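Local coordinates for protein 6-phosphogluconate dehydratase (Shewanella oneidensis, PDB 2GP4) that probably catalyses the dehydration of 6-phosphogluconate to 2-keto-3-deoxy-6-phosphogluconate, a step of the Entner-Doudoroff pathway, and was crystallised here without its iron-sulfur cluster, at residues P272-E275 and A276-K279; S320-L323 and T324-I327; G371-A374 and F375-E379; A479-S483 and G484-R488. One frame throughout, in Å; residues are numbered along the deposited sequence.

Interaction 1. Residues P272-E275 and A276-K279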
# COMPACT_ATOMS: atom_id res chain seq x y z
N PRO A 272 11.83 -11.59 -24.32
CA PRO A 272 13.29 -11.50 -24.27
C PRO A 272 13.82 -10.22 -23.62
O PRO A 272 14.97 -10.19 -23.18
CB PRO A 272 13.71 -11.58 -25.75
CG PRO A 272 12.49 -11.23 -26.52
CD PRO A 272 11.33 -11.69 -25.70
N LEU A 273 13.00 -9.17 -23.56
CA LEU A 273 13.36 -7.96 -22.81
C LEU A 273 13.41 -8.27 -21.31
O LEU A 273 14.35 -7.85 -20.62
CB LEU A 273 12.39 -6.81 -23.09
CG LEU A 273 12.61 -5.50 -22.31
CD1 LEU A 273 13.96 -4.87 -22.63
CD2 LEU A 273 11.49 -4.51 -22.57
N ARG A 274 12.40 -8.99 -20.83
CA ARG A 274 12.38 -9.48 -19.45
C ARG A 274 13.63 -10.29 -19.13
O ARG A 274 14.20 -10.16 -18.05
CB ARG A 274 11.09 -10.29 -19.18
CG ARG A 274 11.10 -11.15 -17.91
CD ARG A 274 11.15 -10.35 -16.62
NE ARG A 274 9.95 -9.56 -16.39
CZ ARG A 274 9.92 -8.23 -16.26
NH1 ARG A 274 11.05 -7.53 -16.33
NH2 ARG A 274 8.77 -7.61 -16.06
N GLU A 275 14.09 -11.10 -20.08
CA GLU A 275 15.33 -11.84 -19.88
C GLU A 275 16.51 -10.89 -19.73
O GLU A 275 17.33 -11.07 -18.83
CB GLU A 275 15.59 -12.86 -21.00
CG GLU A 275 16.56 -13.96 -20.56
CD GLU A 275 16.84 -15.02 -21.62
OE1 GLU A 275 15.87 -15.58 -22.19
OE2 GLU A 275 18.03 -15.30 -21.87
N ALA A 276 16.58 -9.87 -20.58
CA ALA A 276 17.63 -8.86 -20.51
C ALA A 276 17.60 -8.04 -19.21
O ALA A 276 18.65 -7.74 -18.64
CB ALA A 276 17.58 -7.94 -21.73
N LEU A 277 16.40 -7.70 -18.74
CA LEU A 277 16.23 -6.96 -17.49
C LEU A 277 16.62 -7.76 -16.25
O LEU A 277 17.05 -7.18 -15.25
CB LEU A 277 14.80 -6.44 -17.35
CG LEU A 277 14.34 -5.32 -18.29
CD1 LEU A 277 12.87 -5.02 -18.06
CD2 LEU A 277 15.18 -4.05 -18.13
N ASN A 278 16.46 -9.08 -16.31
CA ASN A 278 16.94 -9.97 -15.26
C ASN A 278 18.46 -9.98 -15.20
O ASN A 278 19.05 -10.07 -14.12
CB ASN A 278 16.41 -11.40 -15.45
CG ASN A 278 14.90 -11.50 -15.31
OD1 ASN A 278 14.26 -10.69 -14.62
ND2 ASN A 278 14.32 -12.50 -15.96
N LYS A 279 19.09 -9.88 -16.37
CA LYS A 279 20.54 -9.87 -16.47
C LYS A 279 21.10 -8.55 -15.95
O LYS A 279 22.12 -8.53 -15.25
CB LYS A 279 21.00 -10.09 -17.92
CG LYS A 279 20.26 -11.19 -18.69
CD LYS A 279 20.75 -12.59 -18.34
CE LYS A 279 20.17 -13.63 -19.29
NZ LYS A 279 20.59 -13.40 -20.71

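Interaction 2. Residues S320-L323 and T324-I327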
# COMPACT_ATOMS: atom_id res chain seq x y z
N SER A 320 -4.53 1.00 -3.25
CA SER A 320 -5.22 0.37 -2.14
C SER A 320 -4.91 1.03 -0.80
O SER A 320 -3.77 1.43 -0.54
CB SER A 320 -4.84 -1.11 -2.08
OG SER A 320 -5.52 -1.76 -1.03
N THR A 321 -5.93 1.12 0.06
CA THR A 321 -5.75 1.64 1.42
C THR A 321 -4.99 0.65 2.29
O THR A 321 -4.57 0.99 3.39
CB THR A 321 -7.07 2.00 2.10
OG1 THR A 321 -7.97 0.89 2.03
CG2 THR A 321 -7.70 3.21 1.45
N ASN A 322 -4.82 -0.57 1.78
CA ASN A 322 -3.96 -1.55 2.44
C ASN A 322 -2.50 -1.11 2.44
O ASN A 322 -1.77 -1.35 3.40
CB ASN A 322 -4.10 -2.93 1.78
CG ASN A 322 -5.45 -3.57 2.05
OD1 ASN A 322 -6.12 -3.27 3.05
ND2 ASN A 322 -5.86 -4.48 1.17
N LEU A 323 -2.08 -0.45 1.36
CA LEU A 323 -0.69 -0.01 1.22
C LEU A 323 -0.31 1.07 2.21
O LEU A 323 0.88 1.31 2.42
CB LEU A 323 -0.39 0.45 -0.20
CG LEU A 323 0.47 -0.51 -1.03
CD1 LEU A 323 -0.41 -1.40 -1.88
CD2 LEU A 323 1.41 0.30 -1.91
N THR A 324 -1.29 1.73 2.82
CA THR A 324 -1.01 2.73 3.84
C THR A 324 -0.34 2.06 5.04
O THR A 324 0.60 2.61 5.60
CB THR A 324 -2.28 3.51 4.28
OG1 THR A 324 -3.22 2.61 4.88
CG2 THR A 324 -2.94 4.21 3.10
N MSE A 325 -0.82 0.87 5.42
CA MSE A 325 -0.23 0.12 6.52
C MSE A 325 1.18 -0.38 6.21
O MSE A 325 2.08 -0.31 7.05
CB MSE A 325 -1.12 -1.07 6.90
CG MSE A 325 -2.32 -0.72 7.76
SE MSE A 325 -3.42 -2.32 8.07
CE MSE A 325 -4.01 -2.59 6.22
N HIS A 326 1.37 -0.88 4.99
CA HIS A 326 2.64 -1.45 4.55
C HIS A 326 3.73 -0.41 4.36
O HIS A 326 4.90 -0.68 4.64
CB HIS A 326 2.47 -2.28 3.27
CG HIS A 326 1.43 -3.35 3.37
ND1 HIS A 326 1.24 -4.11 4.50
CD2 HIS A 326 0.52 -3.79 2.46
CE1 HIS A 326 0.26 -4.97 4.30
NE2 HIS A 326 -0.19 -4.80 3.07
N ILE A 327 3.36 0.76 3.85
CA ILE A 327 4.30 1.87 3.70
C ILE A 327 4.82 2.29 5.07
O ILE A 327 6.01 2.52 5.24
CB ILE A 327 3.65 3.09 2.97
CG1 ILE A 327 3.38 2.77 1.50
CG2 ILE A 327 4.51 4.37 3.13
CD1 ILE A 327 2.69 3.90 0.72

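Interaction 3. Residues G371-A374 and F375-E379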
# COMPACT_ATOMS: atom_id res chain seq x y z
N GLY A 371 0.64 5.45 -21.13
CA GLY A 371 1.77 6.30 -20.75
C GLY A 371 2.57 5.70 -19.63
O GLY A 371 3.80 5.81 -19.61
N GLY A 372 1.88 5.06 -18.68
CA GLY A 372 2.50 4.30 -17.59
C GLY A 372 3.20 5.12 -16.53
O GLY A 372 2.94 6.31 -16.37
N MSE A 373 4.10 4.46 -15.80
CA MSE A 373 4.86 5.08 -14.72
C MSE A 373 5.81 6.17 -15.20
O MSE A 373 6.04 7.14 -14.49
CB MSE A 373 5.64 4.02 -13.92
CG MSE A 373 4.80 3.12 -13.03
SE MSE A 373 3.54 4.08 -11.88
CE MSE A 373 4.82 4.97 -10.70
N ALA A 374 6.35 6.01 -16.41
CA ALA A 374 7.25 7.02 -16.98
C ALA A 374 6.54 8.36 -17.18
O ALA A 374 7.15 9.42 -16.98
CB ALA A 374 7.87 6.53 -18.28
N PHE A 375 5.27 8.31 -17.56
CA PHE A 375 4.46 9.52 -17.69
C PHE A 375 4.07 10.08 -16.32
O PHE A 375 4.25 11.26 -16.06
CB PHE A 375 3.22 9.28 -18.55
CG PHE A 375 2.30 10.46 -18.63
CD1 PHE A 375 2.56 11.51 -19.50
CD2 PHE A 375 1.16 10.52 -17.83
CE1 PHE A 375 1.71 12.61 -19.58
CE2 PHE A 375 0.30 11.61 -17.90
CZ PHE A 375 0.58 12.66 -18.78
N LEU A 376 3.53 9.21 -15.47
CA LEU A 376 3.09 9.60 -14.13
C LEU A 376 4.22 10.27 -13.35
O LEU A 376 4.02 11.30 -12.72
CB LEU A 376 2.59 8.38 -13.36
CG LEU A 376 1.80 8.65 -12.07
CD1 LEU A 376 0.37 8.23 -12.27
CD2 LEU A 376 2.42 7.90 -10.91
N ILE A 377 5.40 9.66 -13.40
CA ILE A 377 6.55 10.14 -12.65
C ILE A 377 7.07 11.47 -13.19
O ILE A 377 7.46 12.33 -12.42
CB ILE A 377 7.65 9.05 -12.52
CG1 ILE A 377 7.18 7.97 -11.53
CG2 ILE A 377 8.98 9.65 -12.06
CD1 ILE A 377 8.10 6.77 -11.42
N LYS A 378 7.03 11.66 -14.51
CA LYS A 378 7.43 12.93 -15.10
C LYS A 378 6.50 14.07 -14.66
O LYS A 378 6.97 15.13 -14.24
CB LYS A 378 7.49 12.85 -16.63
CG LYS A 378 7.88 14.17 -17.29
CD LYS A 378 7.64 14.17 -18.79
CE LYS A 378 8.15 15.46 -19.41
NZ LYS A 378 7.22 16.59 -19.15
N GLU A 379 5.19 13.82 -14.74
CA GLU A 379 4.17 14.77 -14.31
C GLU A 379 4.33 15.19 -12.85
O GLU A 379 4.31 16.39 -12.54
CB GLU A 379 2.77 14.19 -14.52
CG GLU A 379 2.32 14.17 -15.97
CD GLU A 379 2.08 15.57 -16.50
OE1 GLU A 379 1.24 16.29 -15.91
OE2 GLU A 379 2.72 15.95 -17.50

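Interaction 4. Residues A479-S483 and G484-R488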
# COMPACT_ATOMS: atom_id res chain seq x y z
N ALA A 479 -28.77 -11.25 7.20
CA ALA A 479 -30.02 -11.55 7.90
C ALA A 479 -30.72 -10.28 8.40
O ALA A 479 -31.95 -10.19 8.41
CB ALA A 479 -29.76 -12.51 9.05
N LEU A 480 -29.91 -9.31 8.81
CA LEU A 480 -30.37 -8.02 9.29
C LEU A 480 -30.96 -7.23 8.13
O LEU A 480 -32.00 -6.59 8.26
CB LEU A 480 -29.18 -7.28 9.91
CG LEU A 480 -29.28 -6.34 11.11
CD1 LEU A 480 -30.24 -6.83 12.18
CD2 LEU A 480 -27.88 -6.18 11.68
N PHE A 481 -30.28 -7.30 6.98
CA PHE A 481 -30.71 -6.67 5.74
C PHE A 481 -32.04 -7.26 5.24
O PHE A 481 -32.92 -6.52 4.79
CB PHE A 481 -29.62 -6.84 4.68
CG PHE A 481 -29.98 -6.33 3.32
CD1 PHE A 481 -30.61 -7.15 2.39
CD2 PHE A 481 -29.67 -5.03 2.95
CE1 PHE A 481 -30.95 -6.68 1.12
CE2 PHE A 481 -30.00 -4.55 1.68
CZ PHE A 481 -30.64 -5.37 0.77
N LYS A 482 -32.16 -8.58 5.31
CA LYS A 482 -33.35 -9.31 4.85
C LYS A 482 -34.59 -9.07 5.71
O LYS A 482 -35.72 -9.22 5.22
CB LYS A 482 -33.05 -10.81 4.77
CG LYS A 482 -32.27 -11.22 3.54
CD LYS A 482 -31.83 -12.66 3.63
CE LYS A 482 -31.31 -13.15 2.29
NZ LYS A 482 -30.53 -14.40 2.43
N SER A 483 -34.39 -8.73 6.98
CA SER A 483 -35.50 -8.44 7.89
C SER A 483 -35.89 -6.96 7.83
O SER A 483 -36.72 -6.50 8.62
CB SER A 483 -35.17 -8.86 9.32
OG SER A 483 -34.19 -8.00 9.90
N GLY A 484 -35.28 -6.23 6.89
CA GLY A 484 -35.60 -4.83 6.66
C GLY A 484 -35.10 -3.90 7.75
O GLY A 484 -35.47 -2.73 7.79
N ALA A 485 -34.24 -4.42 8.62
CA ALA A 485 -33.69 -3.65 9.74
C ALA A 485 -32.73 -2.54 9.29
O ALA A 485 -32.43 -1.63 10.07
CB ALA A 485 -33.02 -4.57 10.76
N LEU A 486 -32.25 -2.62 8.05
CA LEU A 486 -31.33 -1.61 7.50
C LEU A 486 -31.99 -0.65 6.51
O LEU A 486 -31.34 0.24 5.97
CB LEU A 486 -30.12 -2.28 6.84
CG LEU A 486 -29.27 -3.28 7.63
CD1 LEU A 486 -28.20 -3.88 6.73
CD2 LEU A 486 -28.64 -2.62 8.86
N ASP A 487 -33.29 -0.84 6.27
CA ASP A 487 -34.04 -0.00 5.33
C ASP A 487 -34.37 1.35 5.95
O ASP A 487 -35.53 1.78 5.97
CB ASP A 487 -35.32 -0.72 4.87
CG ASP A 487 -35.03 -1.92 3.97
OD1 ASP A 487 -33.88 -2.11 3.52
OD2 ASP A 487 -35.99 -2.69 3.72
N ARG A 488 -33.34 2.01 6.47
CA ARG A 488 -33.43 3.34 7.08
C ARG A 488 -32.03 3.95 7.17
O ARG A 488 -31.04 3.26 6.95
CB ARG A 488 -34.09 3.28 8.47
CG ARG A 488 -33.75 2.07 9.33
CD ARG A 488 -32.46 2.25 10.09
NE ARG A 488 -32.14 1.09 10.92
CZ ARG A 488 -32.34 1.02 12.23
NH1 ARG A 488 -32.88 2.04 12.90
NH2 ARG A 488 -32.00 -0.08 12.89
O HOH W 1 -32.80 -3.76 5.48

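Interaction 1. Residues P272-E275 and A276-K279
Glu275 and Lys279 form a salt bridge one helical turn apart, a local i to i+4 contact in the first two turns of helix 272-287, far from the centre of the chain. The bridge is a loose one: Glu275 OE2 and Lys279 NZ stand 3.4 Å apart, and the hydrogen bond within it is weak. The two chains run side by side, pointing the same way, the glutamate extended beyond CG and the lysine bent about CB-CG and again about CD-CE, which swings NZ back towards the carboxylate. Backbone bonds of the regular alpha-helical pattern carry the turn, the shortest from Leu277 N to Leu273 O at 2.8 Å.

Leu273 and Leu277 face the strands. Leu273 CG and Leu277 CD1 approach to 4.3 Å, and both leucines pack on Leu412 of strand 411-416, with Leu407 and Pro405 of strand 403-408 close by. Arg274 CG lies anti to the backbone N (chi1 165°), and two further bends fold the chain over Leu277, which it crosses at about a right angle; Arg274 NH1 comes within 3.6 Å of Leu277 CD1. Arg274 CD also meets Asn278 OD1 at 3.7 Å, the guanidinium and amide planes being 31° apart. The guanidinium gives hydrogen bonds to Ser264 O through NH2 and to Ala198 O through NE.

These two turns thus set a buried side, which includes an arginine whose N-H groups are bonded to two loop carbonyls, against the exposed Glu275-Lys279 pair, which, being long, is likely to add only modestly to stability.

Interaction 2. Residues S320-L323 and T324-I327
The chain turns into helix 322-333 here, with Leu323 N bonded to Ser320 O and, a little further on, Ile327 N to Leu323 O at 2.9 Å. Thr321 O receives Thr324 twice: the hydroxyl OG1 donates to it at 2.6 Å, and the backbone N adds a weak bond. A chi1 of 63° sets OG1 between the backbone N and the carbonyl carbon of Thr324, from where it reaches back to Thr321 O, lying 23° out of that carbonyl's plane. A valine at Thr324 would probably leave Thr321 O with just the weak backbone bond from this residue and loosen the entry turn.

Ser320 OG accepts from Asn322 N at 3.1 Å, a capping bond at the N-terminal end of the helix. This end lies near the centre of the chain, where Thr321 and Met325 touch Ile543 and His544 of strand 541-546 and Thr321 also pairs through its backbone with Gly534. Asn322 O lies over one face of the His326 ring, offset toward the rim and nearest CD2 at 3.5 Å, while ND1 of that ring is hydrogen-bonded to Arg149. Met325, a selenomethionine, runs alongside Asn322; its bend at chi3 (-66°) brings CE to 3.9 Å from Asn322 OD1, an oxygen held by Arg531.

Interaction 3. Residues G371-A374 and F375-E379
The Phe375 ring leads away from residues 371-374, which its CB touches at 3.7 Å from both Gly371 O and Gly372 O, and has Glu379 CG over one face, 3.6 Å above the plane and offset toward the rim. The side chain takes this course because CG stands anti to its own N (chi1 175°). Leu427 from a loop also packs on Phe375. The carboxylate of Glu379 continues past the ring and accepts a hydrogen bond from Val430 N.

Met373, a selenomethionine, supplies the main apolar contact. Bends at chi2 and chi3 curl its chain forward to the next turn, and CE touches Leu376 CD2 and Ile377 CD1, each at 3.8 Å. It lies alongside the leucine but crosses the isoleucine at a slant, and the same side chain rests on Leu252 and Val256 of helix 252-256.

Along the backbone, Leu376 N binds Gly372 O at 3.1 Å in the carbonyl plane and nearly straight (172°), while Ile377 N reaches Met373 O at 2.8 Å. Immediately before this turn, Gly371 leaves helix 364-370 with positive phi and two bonds back into its last turn: a Schellman motif, here joining that helix to helix 372-383 with hardly a linker between them.

Interaction 4. Residues A479-S483 and G484-R488
Helix 477-482 ends where Ala485 N bonds to Leu480 O at 3.1 Å and Gly484 N bonds to Phe481 O at 3.2 Å, after which Gly484 to Asp487 form a type I turn. The first donor lies nearly in line with the carbonyl, whereas the second stands above the carbonyl plane, 65° out of it. Leu480 O takes a further bond from Ser483 OG, which chi1 of 71° places between its own N and carbonyl carbon; two donors therefore grip that oxygen.

A water joins the two sides, donating to Phe481 O and accepting from Leu486 N at 2.9 Å. Apolar contacts add to this. Leu486 CD1 sits at the edge of the Phe481 ring, near its plane, and reaches Phe481 CB at 3.9 Å; Leu480 CD1 meets Ala485 CB at 3.9 Å. Phe481 and Leu486 also share Leu517 of helix 511-519, and Leu480 and Leu486 share Val469 of strand 463-471. Cut back to an alanine, Leu486 would probably leave a gap between Phe481, Leu517 and Val469.

Downstream, Arg488 NE returns to Ala485 O. The bonds from Ala485 N and Gly484 N, with Gly484 at positive phi as C-prime, make a Schellman motif that ends the helix, its apolar side chains packed on the neighbouring sheet strand and helix.

Along the chain the four contacts come in series. Interactions 1, 2 and 3 belong to the N-terminal part of the dehydratase family, each on its own helix (272-287, 322-333 and 372-383), and interaction 4 to the C-terminal part, at the end of helix 477-482 before strand 490-494 of the mixed sheet. Centres of interactions 2 and 3 are about 21 Å apart, and those of 1 and 3 about 22 Å; interactions 1 and 4, about 56 Å apart between centres, lie on opposite sides of the chain's centre. None touches another. Interaction 2, closest to that centre, meets strand 541-546 of the same sheet, consistent with a place where the largely helical N-terminal part meets the sheet-rich C-terminal part.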